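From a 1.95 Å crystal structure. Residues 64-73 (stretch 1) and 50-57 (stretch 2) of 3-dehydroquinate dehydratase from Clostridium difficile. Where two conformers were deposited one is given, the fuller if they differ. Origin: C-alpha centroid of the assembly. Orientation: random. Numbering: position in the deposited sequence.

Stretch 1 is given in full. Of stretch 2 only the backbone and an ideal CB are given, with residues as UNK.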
ATOM      1  N   GLU B  64      11.928 -17.393 -35.774  1.00 26.17           N
ATOM      2  CA  GLU B  64      11.764 -15.930 -35.622  1.00 26.64           C
ATOM      3  C   GLU B  64      11.716 -15.543 -34.144  1.00 24.56           C
ATOM      4  O   GLU B  64      12.235 -14.485 -33.747  1.00 25.39           O
ATOM      5  CB  GLU B  64      10.538 -15.428 -36.413  1.00 27.39           C
ATOM      6  CG  GLU B  64      10.773 -15.507 -37.953  1.00 31.14           C
ATOM      7  CD  GLU B  64       9.514 -15.299 -38.815  1.00 34.92           C
ATOM      8  OE1 GLU B  64       9.649 -14.795 -39.946  1.00 46.81           O
ATOM      9  OE2 GLU B  64       8.407 -15.663 -38.393  1.00 39.86           O
ATOM     10  N   VAL B  65      11.143 -16.413 -33.317  1.00 23.45           N
ATOM     11  CA  VAL B  65      11.129 -16.183 -31.876  1.00 22.16           C
ATOM     12  C   VAL B  65      12.579 -16.178 -31.358  1.00 23.86           C
ATOM     13  O   VAL B  65      12.960 -15.317 -30.551  1.00 22.58           O
ATOM     14  CB  VAL B  65      10.352 -17.268 -31.101  1.00 20.57           C
ATOM     15  CG1 VAL B  65      10.570 -17.094 -29.566  1.00 22.41           C
ATOM     16  CG2 VAL B  65       8.845 -17.251 -31.467  1.00 18.88           C
ATOM     17  N   LYS B  66      13.373 -17.146 -31.805  1.00 24.01           N
ATOM     18  CA  LYS B  66      14.790 -17.214 -31.396  1.00 24.72           C
ATOM     19  C   LYS B  66      15.585 -15.985 -31.853  1.00 24.45           C
ATOM     20  O   LYS B  66      16.415 -15.476 -31.101  1.00 24.48           O
ATOM     21  CB  LYS B  66      15.459 -18.492 -31.893  1.00 25.83           C
ATOM     22  CG  LYS B  66      15.026 -19.770 -31.134  1.00 25.26           C
ATOM     23  CD  LYS B  66      15.810 -20.984 -31.653  1.00 29.67           C
ATOM     24  CE  LYS B  66      15.343 -22.268 -31.019  1.00 31.83           C
ATOM     25  NZ  LYS B  66      16.049 -23.448 -31.582  1.00 34.07           N
ATOM     26  N   GLU B  67      15.323 -15.524 -33.074  0.50 25.47           N
ATOM     27  CA  GLU B  67      15.997 -14.345 -33.625  0.50 27.18           C
ATOM     28  C   GLU B  67      15.818 -13.131 -32.712  0.50 26.63           C
ATOM     29  O   GLU B  67      16.781 -12.418 -32.417  0.50 26.25           O
ATOM     30  CB  GLU B  67      15.467 -14.017 -35.036  0.50 28.52           C
ATOM     31  CG  GLU B  67      15.801 -15.044 -36.105  0.50 30.78           C
ATOM     32  CD  GLU B  67      15.252 -14.664 -37.484  0.50 31.42           C
ATOM     33  OE1 GLU B  67      14.992 -13.466 -37.721  0.50 34.39           O
ATOM     34  OE2 GLU B  67      15.106 -15.556 -38.333  0.50 26.46           O
ATOM     35  N   VAL B  68      14.585 -12.902 -32.262  1.00 25.50           N
ATOM     36  CA  VAL B  68      14.292 -11.779 -31.364  1.00 25.75           C
ATOM     37  C   VAL B  68      15.007 -11.983 -30.032  1.00 25.57           C
ATOM     38  O   VAL B  68      15.642 -11.069 -29.500  1.00 25.69           O
ATOM     39  CB  VAL B  68      12.778 -11.609 -31.128  1.00 25.57           C
ATOM     40  CG1 VAL B  68      12.518 -10.522 -30.091  1.00 27.72           C
ATOM     41  CG2 VAL B  68      12.084 -11.285 -32.428  1.00 25.60           C
ATOM     42  N   LEU B  69      14.937 -13.195 -29.519  1.00 24.01           N
ATOM     43  CA  LEU B  69      15.580 -13.524 -28.252  1.00 24.50           C
ATOM     44  C   LEU B  69      17.087 -13.210 -28.279  1.00 27.62           C
ATOM     45  O   LEU B  69      17.615 -12.656 -27.301  1.00 24.86           O
ATOM     46  CB  LEU B  69      15.358 -14.985 -27.931  1.00 23.85           C
ATOM     47  CG  LEU B  69      15.841 -15.483 -26.583  1.00 26.51           C
ATOM     48  CD1 LEU B  69      15.208 -14.664 -25.462  1.00 28.73           C
ATOM     49  CD2 LEU B  69      15.527 -16.981 -26.448  1.00 25.71           C
ATOM     50  N   TYR B  70      17.758 -13.560 -29.395  1.00 29.57           N
ATOM     51  CA  TYR B  70      19.204 -13.280 -29.572  1.00 33.11           C
ATOM     52  C   TYR B  70      19.481 -11.810 -29.422  1.00 30.85           C
ATOM     53  O   TYR B  70      20.369 -11.411 -28.674  1.00 30.37           O
ATOM     54  CB  TYR B  70      19.743 -13.609 -30.987  1.00 35.68           C
ATOM     55  CG  TYR B  70      19.490 -14.957 -31.595  1.00 42.01           C
ATOM     56  CD1 TYR B  70      19.253 -16.088 -30.816  1.00 47.13           C
ATOM     57  CD2 TYR B  70      19.618 -15.118 -33.000  1.00 49.71           C
ATOM     58  CE1 TYR B  70      19.053 -17.338 -31.427  1.00 50.27           C
ATOM     59  CE2 TYR B  70      19.440 -16.335 -33.605  1.00 51.04           C
ATOM     60  CZ  TYR B  70      19.158 -17.449 -32.829  1.00 51.34           C
ATOM     61  OH  TYR B  70      18.985 -18.654 -33.457  1.00 45.66           O
ATOM     62  N   GLU B  71      18.755 -11.007 -30.194  1.00 30.07           N
ATOM     63  CA  GLU B  71      18.934  -9.567 -30.166  1.00 34.26           C
ATOM     64  C   GLU B  71      18.602  -8.973 -28.812  1.00 33.47           C
ATOM     65  O   GLU B  71      19.359  -8.186 -28.275  1.00 33.30           O
ATOM     66  CB  GLU B  71      18.096  -8.889 -31.239  1.00 35.53           C
ATOM     67  CG  GLU B  71      18.582  -9.165 -32.628  1.00 46.44           C
ATOM     68  CD  GLU B  71      18.064  -8.167 -33.645  1.00 55.93           C
ATOM     69  OE1 GLU B  71      17.761  -7.013 -33.245  1.00 60.55           O
ATOM     70  OE2 GLU B  71      17.987  -8.526 -34.842  1.00 58.31           O
ATOM     71  N   LEU B  72      17.458  -9.364 -28.275  1.00 33.50           N
ATOM     72  CA  LEU B  72      17.018  -8.891 -26.990  1.00 33.47           C
ATOM     73  C   LEU B  72      18.102  -9.155 -25.935  1.00 34.73           C
ATOM     74  O   LEU B  72      18.475  -8.260 -25.174  1.00 33.29           O
ATOM     75  CB  LEU B  72      15.710  -9.600 -26.623  1.00 33.04           C
ATOM     76  CG  LEU B  72      14.998  -9.250 -25.322  1.00 35.32           C
ATOM     77  CD1 LEU B  72      14.696  -7.768 -25.241  1.00 34.06           C
ATOM     78  CD2 LEU B  72      13.694 -10.076 -25.238  1.00 34.09           C
ATOM     79  N   ARG B  73      18.633 -10.379 -25.931  1.00 34.99           N
ATOM     80  CA  ARG B  73      19.640 -10.777 -24.955  1.00 36.27           C
ATOM     81  C   ARG B  73      20.837  -9.838 -25.041  1.00 38.05           C
ATOM     82  O   ARG B  73      21.364  -9.392 -24.009  1.00 39.01           O
ATOM     83  CB  ARG B  73      20.159 -12.186 -25.243  1.00 38.52           C
ATOM     84  CG  ARG B  73      20.167 -13.111 -24.087  1.00 41.02           C
ATOM     85  CD  ARG B  73      20.505 -12.479 -22.733  1.00 43.51           C
ATOM     86  NE  ARG B  73      19.724 -13.193 -21.741  1.00 38.30           N
ATOM     87  CZ  ARG B  73      19.504 -12.804 -20.490  1.00 36.82           C
ATOM     88  NH1 ARG B  73      20.016 -11.679 -20.000  1.00 35.27           N
ATOM     89  NH2 ARG B  73      18.760 -13.570 -19.728  1.00 33.25           N
ATOM     90  N   UNK B  50      10.321  -9.257 -18.416  1.00 19.79           N
ATOM     91  CA  UNK B  50       9.486 -10.353 -18.888  1.00 19.02           C
ATOM     92  C   UNK B  50       9.168 -10.132 -20.346  1.00 19.77           C
ATOM     93  O   UNK B  50       8.715  -9.065 -20.718  1.00 23.41           O
ATOM     94  CB  UNK B  50       8.202 -10.472 -18.064  1.00 19.02           C
ATOM     95  N   UNK B  51       9.422 -11.125 -21.184  1.00 20.37           N
ATOM     96  CA  UNK B  51       8.999 -11.038 -22.571  1.00 19.70           C
ATOM     97  C   UNK B  51       7.690 -11.792 -22.713  1.00 20.11           C
ATOM     98  O   UNK B  51       7.647 -13.030 -22.573  1.00 19.87           O
ATOM     99  CB  UNK B  51      10.064 -11.594 -23.518  1.00 19.70           C
ATOM    100  N   UNK B  52       6.608 -11.030 -22.951  1.00 20.73           N
ATOM    101  CA  UNK B  52       5.279 -11.577 -23.180  1.00 20.35           C
ATOM    102  C   UNK B  52       5.213 -11.886 -24.647  1.00 21.24           C
ATOM    103  O   UNK B  52       4.719 -11.093 -25.436  1.00 20.29           O
ATOM    104  CB  UNK B  52       4.166 -10.621 -22.748  1.00 20.35           C
ATOM    105  N   UNK B  53       5.710 -13.073 -24.986  1.00 21.65           N
ATOM    106  CA  UNK B  53       5.864 -13.516 -26.365  1.00 20.87           C
ATOM    107  C   UNK B  53       4.530 -13.771 -27.083  1.00 22.78           C
ATOM    108  O   UNK B  53       4.481 -13.770 -28.309  1.00 22.32           O
ATOM    109  CB  UNK B  53       6.709 -14.791 -26.393  1.00 20.87           C
ATOM    110  N   UNK B  54       3.451 -13.979 -26.334  1.00 21.97           N
ATOM    111  CA  UNK B  54       2.121 -14.154 -26.973  1.00 22.81           C
ATOM    112  C   UNK B  54       1.685 -12.904 -27.765  1.00 22.37           C
ATOM    113  O   UNK B  54       0.810 -13.004 -28.600  1.00 24.44           O
ATOM    114  CB  UNK B  54       1.069 -14.473 -25.909  1.00 22.81           C
ATOM    115  N   UNK B  55       2.291 -11.734 -27.507  1.00 22.00           N
ATOM    116  CA  UNK B  55       2.014 -10.512 -28.330  1.00 23.13           C
ATOM    117  C   UNK B  55       2.803 -10.524 -29.653  1.00 25.10           C
ATOM    118  O   UNK B  55       2.435  -9.852 -30.623  1.00 25.72           O
ATOM    119  CB  UNK B  55       2.369  -9.250 -27.541  1.00 23.13           C
ATOM    120  N   UNK B  56       3.902 -11.259 -29.684  1.00 23.42           N
ATOM    121  CA  UNK B  56       4.754 -11.318 -30.880  1.00 24.08           C
ATOM    122  C   UNK B  56       3.986 -11.975 -32.046  1.00 25.30           C
ATOM    123  O   UNK B  56       3.581 -13.137 -31.948  1.00 22.76           O
ATOM    124  CB  UNK B  56       6.040 -12.092 -30.583  1.00 24.08           C
ATOM    125  N   UNK B  57       3.794 -11.235 -33.142  0.60 26.66           N
ATOM    126  CA  UNK B  57       2.985 -11.746 -34.282  0.60 29.28           C
ATOM    127  C   UNK B  57       3.504 -13.030 -34.917  0.60 28.26           C
ATOM    128  O   UNK B  57       2.713 -13.832 -35.410  0.60 29.06           O
ATOM    129  CB  UNK B  57       2.907 -10.674 -35.371  0.60 29.28           C
TER

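Stretch 1 is a single helix whose Val65, Val68, Leu69 and Leu72 present an apolar surface; strand 50-52 runs nearly antiparallel to it, at 155° with axes 11.9 Å apart at closest approach. That spacing leaves room for side chains between the two backbones.

Position 50 has extended angles (-109/127), and no atom of the helix lies within 5.5 Å of its ideal CB. Stretch 1 therefore sets little constraint, and many residues would fit. It is Glu50, which makes no contact with the helix.

Position 51 is also extended (-98/111), but its CA-to-CB bond points toward the helix, and its ideal CB lies 4.3 Å from Leu72 CD2. Its CA is 9.0 Å from that of Leu69, a gap suited to a long apolar or aromatic side chain: Leu, Met, Phe or Trp. The residue is Trp51, chi1 t, with 104 Å² covered by the helix, the largest share in stretch 2. Its ring spans several helical positions: CE3 is 4.2 Å from Leu72 CD2, CZ3 is 4.2 Å from Leu69 CB, and CZ2 is 3.7 Å from Val68 CG1. At the ring edge, CH2 lies 3.6 Å from Val65 O, a carbonyl that already accepts the helical hydrogen bond from Leu69 N.

Position 52 is out of reach of stretch 1, so polar or charged residues are acceptable. Arg52 pairs instead with position 54 within its own stretch.

At position 53 the angles change to -69/-20 as a 3-10 segment begins. CA-to-CB points toward the helix, yet the ideal CB has no helix atom within 5.5 Å; a small or medium apolar residue such as Val, Ile or Leu would suit. Val53, chi1 p, brings CG2 to 4.2 Å from Val65 CG1, a modest contact.

Positions 54 and 55 keep 3-10 angles and are out of reach, leaving the choice open. Asp54 forms a salt bridge with Arg52, NE to OD1 at 2.8 Å, beside a second hydrogen bond from Arg52 NH2 to Asp54 OD2 at 2.9 Å. Phe55 makes no contact with the helix.

Position 56 points toward the helix, but its ideal CB also lacks a helix atom within 5.5 Å. Reaching Val65 and Val68 requires length, favouring Phe, Met, Leu or Tyr. Phe56, chi1 t, places CZ 3.7 Å from Val68 CG2 and CE2 4.1 Å from Val65 CG2; CE2 also lies 3.9 Å from Glu64 O.

Position 57 is out of reach, and polar residues are suitable. Glu57 makes no contact with stretch 1.

Stretch 2 50-57: EWRVDFFE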
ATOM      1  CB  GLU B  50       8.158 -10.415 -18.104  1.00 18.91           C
ATOM      2  CG  GLU B  50       7.141 -11.438 -18.668  1.00 19.79           C
ATOM      3  CD  GLU B  50       5.799 -11.447 -17.908  1.00 25.33           C
ATOM      4  OE1 GLU B  50       5.237 -10.356 -17.667  1.00 28.35           O
ATOM      5  OE2 GLU B  50       5.317 -12.548 -17.563  1.00 26.50           O
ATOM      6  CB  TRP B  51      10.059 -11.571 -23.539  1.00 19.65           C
ATOM      7  CG  TRP B  51       9.642 -11.481 -24.974  1.00 19.27           C
ATOM      8  CD1 TRP B  51       8.747 -10.595 -25.514  1.00 21.84           C
ATOM      9  CD2 TRP B  51      10.160 -12.246 -26.087  1.00 24.27           C
ATOM     10  NE1 TRP B  51       8.637 -10.798 -26.876  1.00 23.08           N
ATOM     11  CE2 TRP B  51       9.504 -11.788 -27.253  1.00 22.78           C
ATOM     12  CE3 TRP B  51      11.101 -13.264 -26.205  1.00 22.20           C
ATOM     13  CZ2 TRP B  51       9.753 -12.325 -28.506  1.00 24.67           C
ATOM     14  CZ3 TRP B  51      11.345 -13.794 -27.461  1.00 21.96           C
ATOM     15  CH2 TRP B  51      10.668 -13.328 -28.589  1.00 23.75           C
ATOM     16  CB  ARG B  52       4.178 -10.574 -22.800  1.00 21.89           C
ATOM     17  CG  ARG B  52       3.834 -10.540 -21.308  1.00 21.39           C
ATOM     18  CD  ARG B  52       3.035 -11.751 -20.922  1.00 22.64           C
ATOM     19  NE  ARG B  52       1.816 -11.847 -21.740  1.00 26.02           N
ATOM     20  CZ  ARG B  52       0.659 -11.258 -21.442  1.00 28.26           C
ATOM     21  NH1 ARG B  52       0.544 -10.533 -20.331  1.00 24.97           N
ATOM     22  NH2 ARG B  52      -0.392 -11.398 -22.254  1.00 25.39           N
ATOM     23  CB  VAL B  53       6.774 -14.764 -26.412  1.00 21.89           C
ATOM     24  CG1 VAL B  53       6.038 -15.988 -25.881  1.00 19.94           C
ATOM     25  CG2 VAL B  53       7.305 -15.016 -27.828  1.00 21.42           C
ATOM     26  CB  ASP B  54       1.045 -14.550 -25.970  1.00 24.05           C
ATOM     27  CG  ASP B  54       0.963 -13.605 -24.803  1.00 25.22           C
ATOM     28  OD1 ASP B  54       1.908 -13.595 -23.966  1.00 24.07           O
ATOM     29  OD2 ASP B  54      -0.057 -12.902 -24.699  1.00 26.67           O
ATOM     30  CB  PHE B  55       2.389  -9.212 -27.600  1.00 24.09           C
ATOM     31  CG  PHE B  55       1.425  -8.792 -26.503  1.00 23.74           C
ATOM     32  CD1 PHE B  55       0.337  -7.951 -26.789  1.00 31.07           C
ATOM     33  CD2 PHE B  55       1.641  -9.168 -25.190  1.00 20.87           C
ATOM     34  CE1 PHE B  55      -0.533  -7.542 -25.787  1.00 30.10           C
ATOM     35  CE2 PHE B  55       0.765  -8.760 -24.170  1.00 24.57           C
ATOM     36  CZ  PHE B  55      -0.315  -7.945 -24.468  1.00 24.86           C
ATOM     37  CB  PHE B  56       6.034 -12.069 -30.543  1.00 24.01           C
ATOM     38  CG  PHE B  56       7.004 -12.177 -31.677  1.00 23.99           C
ATOM     39  CD1 PHE B  56       7.428 -11.041 -32.369  1.00 26.43           C
ATOM     40  CD2 PHE B  56       7.547 -13.414 -32.022  1.00 22.25           C
ATOM     41  CE1 PHE B  56       8.343 -11.144 -33.418  1.00 27.64           C
ATOM     42  CE2 PHE B  56       8.471 -13.521 -33.089  1.00 25.08           C
ATOM     43  CZ  PHE B  56       8.870 -12.383 -33.770  1.00 25.02           C
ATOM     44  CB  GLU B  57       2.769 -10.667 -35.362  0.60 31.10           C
ATOM     45  CG  GLU B  57       1.903  -9.521 -34.878  0.60 34.15           C
ATOM     46  CD  GLU B  57       1.510  -8.544 -35.966  0.60 37.41           C
ATOM     47  OE1 GLU B  57       0.665  -7.672 -35.677  0.60 38.83           O
ATOM     48  OE2 GLU B  57       2.035  -8.640 -37.096  0.60 36.43           O
TER
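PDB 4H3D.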